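Local atomic coordinates of putative oxidoreductase yhhX (Escherichia coli K-12, PDB entry 3F4L), a protein that probably acts as an NADP-dependent oxidoreductase of the Gfo/Idh/MocA family, possibly a scyllo-inositol dehydrogenase. Residues Pro97-Leu102 against Lys106-Leu111; Asp303-Thr308 against Pro314-Glu319. All blocks are in the same frame, centred on the assembly; numbering follows the deposited sequence.

Contact 1. Residues Pro97-Leu102 against Lys106-Leu111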
ATOM      1  N   PRO A  97     -25.762  -4.715  -5.687  1.00 22.55           N
ATOM      2  CA  PRO A  97     -25.601  -3.310  -5.299  1.00 22.07           C
ATOM      3  C   PRO A  97     -26.954  -2.756  -4.850  1.00 20.30           C
ATOM      4  O   PRO A  97     -27.984  -3.116  -5.408  1.00 19.38           O
ATOM      5  CB  PRO A  97     -25.131  -2.632  -6.595  1.00 22.83           C
ATOM      6  CG  PRO A  97     -25.072  -3.757  -7.645  1.00 21.50           C
ATOM      7  CD  PRO A  97     -25.994  -4.810  -7.133  1.00 21.63           C
ATOM      8  N   PHE A  98     -26.938  -1.886  -3.848  1.00 20.96           N
ATOM      9  CA  PHE A  98     -28.158  -1.278  -3.314  1.00 22.41           C
ATOM     10  C   PHE A  98     -29.034  -0.740  -4.443  1.00 23.70           C
ATOM     11  O   PHE A  98     -30.207  -1.096  -4.566  1.00 24.48           O
ATOM     12  CB  PHE A  98     -27.783  -0.144  -2.359  1.00 22.95           C
ATOM     13  CG  PHE A  98     -28.915   0.319  -1.499  1.00 23.17           C
ATOM     14  CD1 PHE A  98     -29.624  -0.589  -0.717  1.00 24.70           C
ATOM     15  CD2 PHE A  98     -29.272   1.658  -1.465  1.00 23.23           C
ATOM     16  CE1 PHE A  98     -30.679  -0.170   0.089  1.00 24.99           C
ATOM     17  CE2 PHE A  98     -30.331   2.093  -0.658  1.00 26.97           C
ATOM     18  CZ  PHE A  98     -31.033   1.174   0.119  1.00 26.88           C
ATOM     19  N   THR A  99     -28.447   0.122  -5.263  1.00 22.38           N
ATOM     20  CA  THR A  99     -29.129   0.714  -6.411  1.00 23.59           C
ATOM     21  C   THR A  99     -28.073   0.974  -7.461  1.00 24.66           C
ATOM     22  O   THR A  99     -26.878   0.976  -7.158  1.00 24.68           O
ATOM     23  CB  THR A  99     -29.807   2.068  -6.075  1.00 22.12           C
ATOM     24  OG1 THR A  99     -28.866   2.934  -5.425  1.00 19.32           O
ATOM     25  CG2 THR A  99     -31.019   1.855  -5.182  1.00 19.60           C
ATOM     26  N   PRO A 100     -28.494   1.179  -8.717  1.00 26.29           N
ATOM     27  CA  PRO A 100     -27.501   1.437  -9.760  1.00 26.85           C
ATOM     28  C   PRO A 100     -26.848   2.799  -9.577  1.00 26.25           C
ATOM     29  O   PRO A 100     -25.693   2.997  -9.969  1.00 24.76           O
ATOM     30  CB  PRO A 100     -28.324   1.376 -11.051  1.00 26.68           C
ATOM     31  CG  PRO A 100     -29.468   0.456 -10.692  1.00 27.25           C
ATOM     32  CD  PRO A 100     -29.824   0.946  -9.308  1.00 26.43           C
ATOM     33  N   THR A 101     -27.583   3.730  -8.973  1.00 26.41           N
ATOM     34  CA  THR A 101     -27.080   5.087  -8.785  1.00 26.46           C
ATOM     35  C   THR A 101     -27.357   5.734  -7.434  1.00 27.19           C
ATOM     36  O   THR A 101     -28.205   5.283  -6.660  1.00 27.75           O
ATOM     37  CB  THR A 101     -27.650   6.027  -9.858  1.00 27.69           C
ATOM     38  OG1 THR A 101     -29.019   6.327  -9.551  1.00 28.56           O
ATOM     39  CG2 THR A 101     -27.584   5.369 -11.218  1.00 27.86           C
ATOM     40  N   LEU A 102     -26.644   6.828  -7.182  1.00 26.62           N
ATOM     41  CA  LEU A 102     -26.764   7.589  -5.945  1.00 24.91           C
ATOM     42  C   LEU A 102     -28.162   8.200  -5.811  1.00 24.71           C
ATOM     43  O   LEU A 102     -28.777   8.151  -4.741  1.00 21.56           O
ATOM     44  CB  LEU A 102     -25.689   8.679  -5.934  1.00 27.59           C
ATOM     45  CG  LEU A 102     -25.426   9.517  -4.681  1.00 29.02           C
ATOM     46  CD1 LEU A 102     -25.111   8.613  -3.499  1.00 29.70           C
ATOM     47  CD2 LEU A 102     -24.260  10.471  -4.958  1.00 28.92           C
ATOM     48  N   LYS A 106     -30.970   7.630  -2.927  1.00 24.97           N
ATOM     49  CA  LYS A 106     -31.560   8.731  -2.183  1.00 25.96           C
ATOM     50  C   LYS A 106     -33.078   8.678  -2.263  1.00 23.47           C
ATOM     51  O   LYS A 106     -33.762   9.016  -1.303  1.00 21.78           O
ATOM     52  CB  LYS A 106     -31.040  10.069  -2.717  1.00 27.25           C
ATOM     53  CG  LYS A 106     -29.551  10.270  -2.469  1.00 29.43           C
ATOM     54  CD  LYS A 106     -29.080  11.667  -2.858  1.00 28.21           C
ATOM     55  CE  LYS A 106     -27.631  11.855  -2.452  1.00 28.26           C
ATOM     56  NZ  LYS A 106     -27.030  13.111  -2.965  1.00 30.16           N
ATOM     57  N   GLU A 107     -33.595   8.241  -3.408  1.00 23.95           N
ATOM     58  CA  GLU A 107     -35.036   8.136  -3.620  1.00 26.13           C
ATOM     59  C   GLU A 107     -35.642   7.023  -2.761  1.00 26.01           C
ATOM     60  O   GLU A 107     -36.748   7.156  -2.232  1.00 26.21           O
ATOM     61  CB  GLU A 107     -35.321   7.853  -5.092  1.00 30.06           C
ATOM     62  CG  GLU A 107     -36.782   7.977  -5.475  1.00 33.94           C
ATOM     63  CD  GLU A 107     -37.004   7.736  -6.954  1.00 38.99           C
ATOM     64  OE1 GLU A 107     -36.166   8.203  -7.760  1.00 39.58           O
ATOM     65  OE2 GLU A 107     -38.016   7.094  -7.311  1.00 39.94           O
ATOM     66  N   LEU A 108     -34.909   5.925  -2.630  1.00 24.02           N
ATOM     67  CA  LEU A 108     -35.355   4.790  -1.833  1.00 22.63           C
ATOM     68  C   LEU A 108     -35.460   5.185  -0.351  1.00 20.32           C
ATOM     69  O   LEU A 108     -36.425   4.831   0.325  1.00 21.48           O
ATOM     70  CB  LEU A 108     -34.367   3.630  -2.015  1.00 22.54           C
ATOM     71  CG  LEU A 108     -34.839   2.269  -2.536  1.00 23.40           C
ATOM     72  CD1 LEU A 108     -35.819   2.414  -3.686  1.00 20.39           C
ATOM     73  CD2 LEU A 108     -33.623   1.468  -2.963  1.00 17.21           C
ATOM     74  N   PHE A 109     -34.471   5.922   0.149  1.00 19.56           N
ATOM     75  CA  PHE A 109     -34.479   6.352   1.545  1.00 21.35           C
ATOM     76  C   PHE A 109     -35.618   7.343   1.830  1.00 21.95           C
ATOM     77  O   PHE A 109     -36.273   7.261   2.871  1.00 22.44           O
ATOM     78  CB  PHE A 109     -33.130   6.982   1.914  1.00 21.21           C
ATOM     79  CG  PHE A 109     -31.991   6.004   1.960  1.00 19.10           C
ATOM     80  CD1 PHE A 109     -32.039   4.902   2.814  1.00 18.54           C
ATOM     81  CD2 PHE A 109     -30.859   6.200   1.183  1.00 20.85           C
ATOM     82  CE1 PHE A 109     -30.969   4.014   2.895  1.00 19.69           C
ATOM     83  CE2 PHE A 109     -29.783   5.321   1.254  1.00 18.96           C
ATOM     84  CZ  PHE A 109     -29.839   4.224   2.115  1.00 16.69           C
ATOM     85  N   ALA A 110     -35.857   8.271   0.905  1.00 22.58           N
ATOM     86  CA  ALA A 110     -36.934   9.246   1.081  1.00 25.40           C
ATOM     87  C   ALA A 110     -38.281   8.526   1.182  1.00 27.15           C
ATOM     88  O   ALA A 110     -39.085   8.802   2.078  1.00 28.00           O
ATOM     89  CB  ALA A 110     -36.944  10.229  -0.076  1.00 23.05           C
ATOM     90  N   LEU A 111     -38.518   7.598   0.262  1.00 27.39           N
ATOM     91  CA  LEU A 111     -39.752   6.825   0.267  1.00 27.64           C
ATOM     92  C   LEU A 111     -39.910   6.065   1.585  1.00 28.12           C
ATOM     93  O   LEU A 111     -40.963   6.116   2.221  1.00 28.69           O
ATOM     94  CB  LEU A 111     -39.754   5.834  -0.898  1.00 27.72           C
ATOM     95  CG  LEU A 111     -40.919   4.841  -0.939  1.00 30.03           C
ATOM     96  CD1 LEU A 111     -42.244   5.599  -0.917  1.00 31.96           C
ATOM     97  CD2 LEU A 111     -40.816   3.979  -2.189  1.00 30.37           C
TER
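Phe98 carries its CG anti to the backbone N (chi1 -165°), which sends the ring out toward the helix, whereas CG of Phe109 lies beside its own backbone N (chi1 -69°), and the end of that ring comes up to meet it. The two rings are roughly parallel, with planes at 27°, but slid so far apart that little overlap remains. They touch obliquely through CE2 and CZ of Phe98, with CE2 3.5 Å from Phe109 CZ. One face of the Phe98 ring is covered by Leu108, whose CD2 lies 4.0 Å from Phe98 CZ. The same methyl also meets Thr99 tip to tip, CD2 of Leu108 being 3.4 Å from CG2 of Thr99, tighter than an ordinary van der Waals contact. The other branch of Thr99 turns back into the loop, where its OG1 donates to Thr101 O at 2.7 Å. Thr101 is the N-cap residue, its OG1 hydrogen-bonded to Gln104 N. In the first turn of the helix, Lys106 N donates to Leu102 O at 2.9 Å in a nearly straight i-to-i+4 bond, while the extended Lys106 chain crosses Leu102, CE to CG 3.9 Å. The loop follows the Glu-Lys-Pro motif of this family, with a cis peptide before Pro97; Phe98, Thr99 and Leu102 join it to the early turns of helix 102-115 within the Rossmann domain. Around it, helix 78-87 packs on Leu108, helix 319-331 on Thr99 and Leu102, and Val119 of strand 119-121 on both phenylalanines.

Contact 2. Residues Asp303-Thr308 against Pro314-Glu319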
ATOM      1  N   ASP A 303     -30.321 -10.229  13.162  1.00 19.02           N
ATOM      2  CA  ASP A 303     -30.559  -9.951  14.574  1.00 19.82           C
ATOM      3  C   ASP A 303     -30.734  -8.438  14.730  1.00 18.91           C
ATOM      4  O   ASP A 303     -31.457  -7.986  15.611  1.00 19.46           O
ATOM      5  CB  ASP A 303     -29.400 -10.449  15.457  1.00 19.20           C
ATOM      6  CG  ASP A 303     -29.220 -11.956  15.389  1.00 22.26           C
ATOM      7  OD1 ASP A 303     -30.237 -12.672  15.305  1.00 21.00           O
ATOM      8  OD2 ASP A 303     -28.066 -12.434  15.429  1.00 21.46           O
ATOM      9  N   ALA A 304     -30.069  -7.662  13.874  1.00 16.89           N
ATOM     10  CA  ALA A 304     -30.184  -6.202  13.922  1.00 18.98           C
ATOM     11  C   ALA A 304     -31.530  -5.757  13.359  1.00 17.59           C
ATOM     12  O   ALA A 304     -32.191  -4.868  13.914  1.00 17.29           O
ATOM     13  CB  ALA A 304     -29.051  -5.544  13.130  1.00 17.44           C
ATOM     14  N   LEU A 305     -31.928  -6.364  12.248  1.00 16.20           N
ATOM     15  CA  LEU A 305     -33.213  -6.038  11.625  1.00 17.19           C
ATOM     16  C   LEU A 305     -34.342  -6.374  12.601  1.00 16.39           C
ATOM     17  O   LEU A 305     -35.353  -5.673  12.663  1.00 17.99           O
ATOM     18  CB  LEU A 305     -33.377  -6.821  10.322  1.00 17.21           C
ATOM     19  CG  LEU A 305     -32.865  -6.147   9.043  1.00 20.56           C
ATOM     20  CD1 LEU A 305     -31.574  -5.430   9.301  1.00 21.53           C
ATOM     21  CD2 LEU A 305     -32.677  -7.200   7.960  1.00 22.28           C
ATOM     22  N   TYR A 306     -34.166  -7.440  13.370  1.00 17.23           N
ATOM     23  CA  TYR A 306     -35.165  -7.829  14.352  1.00 21.15           C
ATOM     24  C   TYR A 306     -35.382  -6.670  15.336  1.00 22.95           C
ATOM     25  O   TYR A 306     -36.502  -6.209  15.530  1.00 22.11           O
ATOM     26  CB  TYR A 306     -34.699  -9.056  15.134  1.00 22.04           C
ATOM     27  CG  TYR A 306     -35.765  -9.605  16.049  1.00 25.16           C
ATOM     28  CD1 TYR A 306     -36.807 -10.374  15.540  1.00 25.10           C
ATOM     29  CD2 TYR A 306     -35.771  -9.302  17.408  1.00 24.33           C
ATOM     30  CE1 TYR A 306     -37.837 -10.824  16.359  1.00 26.17           C
ATOM     31  CE2 TYR A 306     -36.798  -9.749  18.237  1.00 27.35           C
ATOM     32  CZ  TYR A 306     -37.827 -10.509  17.702  1.00 27.59           C
ATOM     33  OH  TYR A 306     -38.858 -10.954  18.507  1.00 29.15           O
ATOM     34  N   GLN A 307     -34.292  -6.209  15.951  1.00 23.94           N
ATOM     35  CA  GLN A 307     -34.363  -5.121  16.919  1.00 24.48           C
ATOM     36  C   GLN A 307     -34.922  -3.860  16.285  1.00 24.26           C
ATOM     37  O   GLN A 307     -35.803  -3.209  16.853  1.00 23.07           O
ATOM     38  CB  GLN A 307     -32.980  -4.834  17.505  1.00 27.12           C
ATOM     39  CG  GLN A 307     -32.386  -5.996  18.288  1.00 34.85           C
ATOM     40  CD  GLN A 307     -31.195  -5.572  19.130  1.00 40.58           C
ATOM     41  OE1 GLN A 307     -30.549  -6.397  19.788  1.00 43.69           O
ATOM     42  NE2 GLN A 307     -30.900  -4.271  19.123  1.00 42.30           N
ATOM     43  N   THR A 308     -34.412  -3.509  15.112  1.00 21.30           N
ATOM     44  CA  THR A 308     -34.895  -2.322  14.421  1.00 20.69           C
ATOM     45  C   THR A 308     -36.401  -2.374  14.188  1.00 21.81           C
ATOM     46  O   THR A 308     -37.117  -1.438  14.528  1.00 23.92           O
ATOM     47  CB  THR A 308     -34.208  -2.148  13.067  1.00 17.02           C
ATOM     48  OG1 THR A 308     -32.865  -1.694  13.277  1.00 14.52           O
ATOM     49  CG2 THR A 308     -34.966  -1.134  12.203  1.00 17.70           C
ATOM     50  N   PRO A 314     -31.945   1.678  16.085  1.00 24.96           N
ATOM     51  CA  PRO A 314     -31.380   2.229  14.850  1.00 24.35           C
ATOM     52  C   PRO A 314     -30.889   1.101  13.944  1.00 24.54           C
ATOM     53  O   PRO A 314     -30.448   0.061  14.430  1.00 24.66           O
ATOM     54  CB  PRO A 314     -30.238   3.120  15.352  1.00 23.61           C
ATOM     55  CG  PRO A 314     -29.926   2.574  16.718  1.00 24.55           C
ATOM     56  CD  PRO A 314     -31.286   2.257  17.266  1.00 24.69           C
ATOM     57  N   ASN A 315     -30.977   1.307  12.632  1.00 23.84           N
ATOM     58  CA  ASN A 315     -30.546   0.293  11.670  1.00 21.36           C
ATOM     59  C   ASN A 315     -29.033   0.104  11.793  1.00 21.83           C
ATOM     60  O   ASN A 315     -28.314   1.062  12.084  1.00 21.35           O
ATOM     61  CB  ASN A 315     -30.917   0.741  10.257  1.00 21.37           C
ATOM     62  CG  ASN A 315     -30.719  -0.353   9.224  1.00 21.61           C
ATOM     63  OD1 ASN A 315     -31.296  -1.436   9.332  1.00 19.42           O
ATOM     64  ND2 ASN A 315     -29.900  -0.074   8.216  1.00 20.93           N
ATOM     65  N   TYR A 316     -28.548  -1.115  11.559  1.00 19.22           N
ATOM     66  CA  TYR A 316     -27.116  -1.390  11.693  1.00 19.40           C
ATOM     67  C   TYR A 316     -26.254  -0.596  10.721  1.00 18.14           C
ATOM     68  O   TYR A 316     -25.091  -0.308  11.009  1.00 17.07           O
ATOM     69  CB  TYR A 316     -26.830  -2.897  11.560  1.00 20.40           C
ATOM     70  CG  TYR A 316     -26.863  -3.460  10.149  1.00 21.74           C
ATOM     71  CD1 TYR A 316     -28.026  -3.414   9.376  1.00 20.15           C
ATOM     72  CD2 TYR A 316     -25.733  -4.069   9.601  1.00 22.78           C
ATOM     73  CE1 TYR A 316     -28.063  -3.961   8.096  1.00 20.01           C
ATOM     74  CE2 TYR A 316     -25.758  -4.621   8.316  1.00 22.22           C
ATOM     75  CZ  TYR A 316     -26.926  -4.564   7.574  1.00 20.52           C
ATOM     76  OH  TYR A 316     -26.958  -5.116   6.315  1.00 20.69           O
ATOM     77  N   VAL A 317     -26.825  -0.240   9.574  1.00 17.23           N
ATOM     78  CA  VAL A 317     -26.113   0.550   8.577  1.00 16.78           C
ATOM     79  C   VAL A 317     -26.744   1.945   8.514  1.00 19.70           C
ATOM     80  O   VAL A 317     -27.965   2.075   8.376  1.00 20.97           O
ATOM     81  CB  VAL A 317     -26.203  -0.085   7.165  1.00 14.76           C
ATOM     82  CG1 VAL A 317     -25.522   0.815   6.141  1.00 12.60           C
ATOM     83  CG2 VAL A 317     -25.539  -1.456   7.161  1.00 13.97           C
ATOM     84  N   LYS A 318     -25.925   2.987   8.607  1.00 17.55           N
ATOM     85  CA  LYS A 318     -26.457   4.340   8.541  1.00 20.53           C
ATOM     86  C   LYS A 318     -26.644   4.764   7.083  1.00 20.75           C
ATOM     87  O   LYS A 318     -25.856   4.385   6.206  1.00 19.15           O
ATOM     88  CB  LYS A 318     -25.517   5.328   9.242  1.00 23.21           C
ATOM     89  CG  LYS A 318     -25.164   4.945  10.675  1.00 25.42           C
ATOM     90  CD  LYS A 318     -24.537   6.110  11.435  1.00 29.36           C
ATOM     91  CE  LYS A 318     -23.271   6.617  10.771  1.00 30.31           C
ATOM     92  NZ  LYS A 318     -22.725   7.795  11.498  1.00 33.25           N
ATOM     93  N   GLU A 319     -27.687   5.556   6.840  1.00 19.69           N
ATOM     94  CA  GLU A 319     -27.999   6.058   5.501  1.00 21.02           C
ATOM     95  C   GLU A 319     -26.780   6.745   4.878  1.00 17.64           C
ATOM     96  O   GLU A 319     -26.446   6.500   3.718  1.00 15.09           O
ATOM     97  CB  GLU A 319     -29.183   7.045   5.581  1.00 23.23           C
ATOM     98  CG  GLU A 319     -29.727   7.543   4.235  1.00 30.91           C
ATOM     99  CD  GLU A 319     -30.904   8.522   4.396  1.00 35.24           C
ATOM    100  OE1 GLU A 319     -31.838   8.202   5.168  1.00 36.93           O
ATOM    101  OE2 GLU A 319     -30.903   9.600   3.749  1.00 33.76           O
TER
HETATM  102  O   HOH W   1     -30.584  -2.727  15.001  1.00 22.73           O
HETATM  103  O   HOH W   2     -30.884  -3.057  11.421  1.00 19.47           O
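Tyr316 lies against Ala304 and Leu305, and its side chain meets something different at each level. Its CB sits 3.8 Å from Ala304 CB, the closest approach of the two residues. With CG between the backbone N and the carbonyl carbon (chi1 77°), the ring runs on past Leu305, which crosses its CD1-CE1 side, CE1 being 4.0 Å from Leu305 CD1. Val317 CG2 sits over the centre of one ring face, and at the tip OH bonds to the backbone N of Gln123. Two waters bridge the segments 303-308 and 314-319. One donates to both Ala304 O and Pro314 O; the second donates to Thr308 OG1 and, at 2.7 Å, to Asn315 OD1, while accepting from Tyr316 N. Thr308 OG1 also bonds to Ala313 O. Asn315 ND2 donates to Val317 O at 2.9 Å, on a lone pair in the carbonyl plane, and bonds Thr120 OG1 as well, so both ends of the amide are held. A leucine here would probably leave the second water without one of its acceptors, and Val317 O and Thr120 OG1 without their amide partner. The whole forms the short loop connecting helices 300-311 and 319-331 in the C-terminal alpha/beta domain, laid with Tyr316 against strand 119-121 at the edge of the Rossmann sheet.

From the N terminus, contact 1 comes first: after strand 91-94 the chain turns through 97-102 into helix 102-115, and the loop is closed against the helix's early turns. The chain then forms strand 119-121 and enters the C-terminal domain. Contact 2 comes much later, closing the turn from helix 300-311 toward helix 319-331. The two follow in series, neither nested nor crossing, with centres about 17 Å apart. They nevertheless touch where helix 319-331 begins, Phe109 CD2 lying 3.5 Å from Glu319 CG. Both also pack on strand 119-121, so this edge of the Rossmann sheet is flanked by elements of both domains.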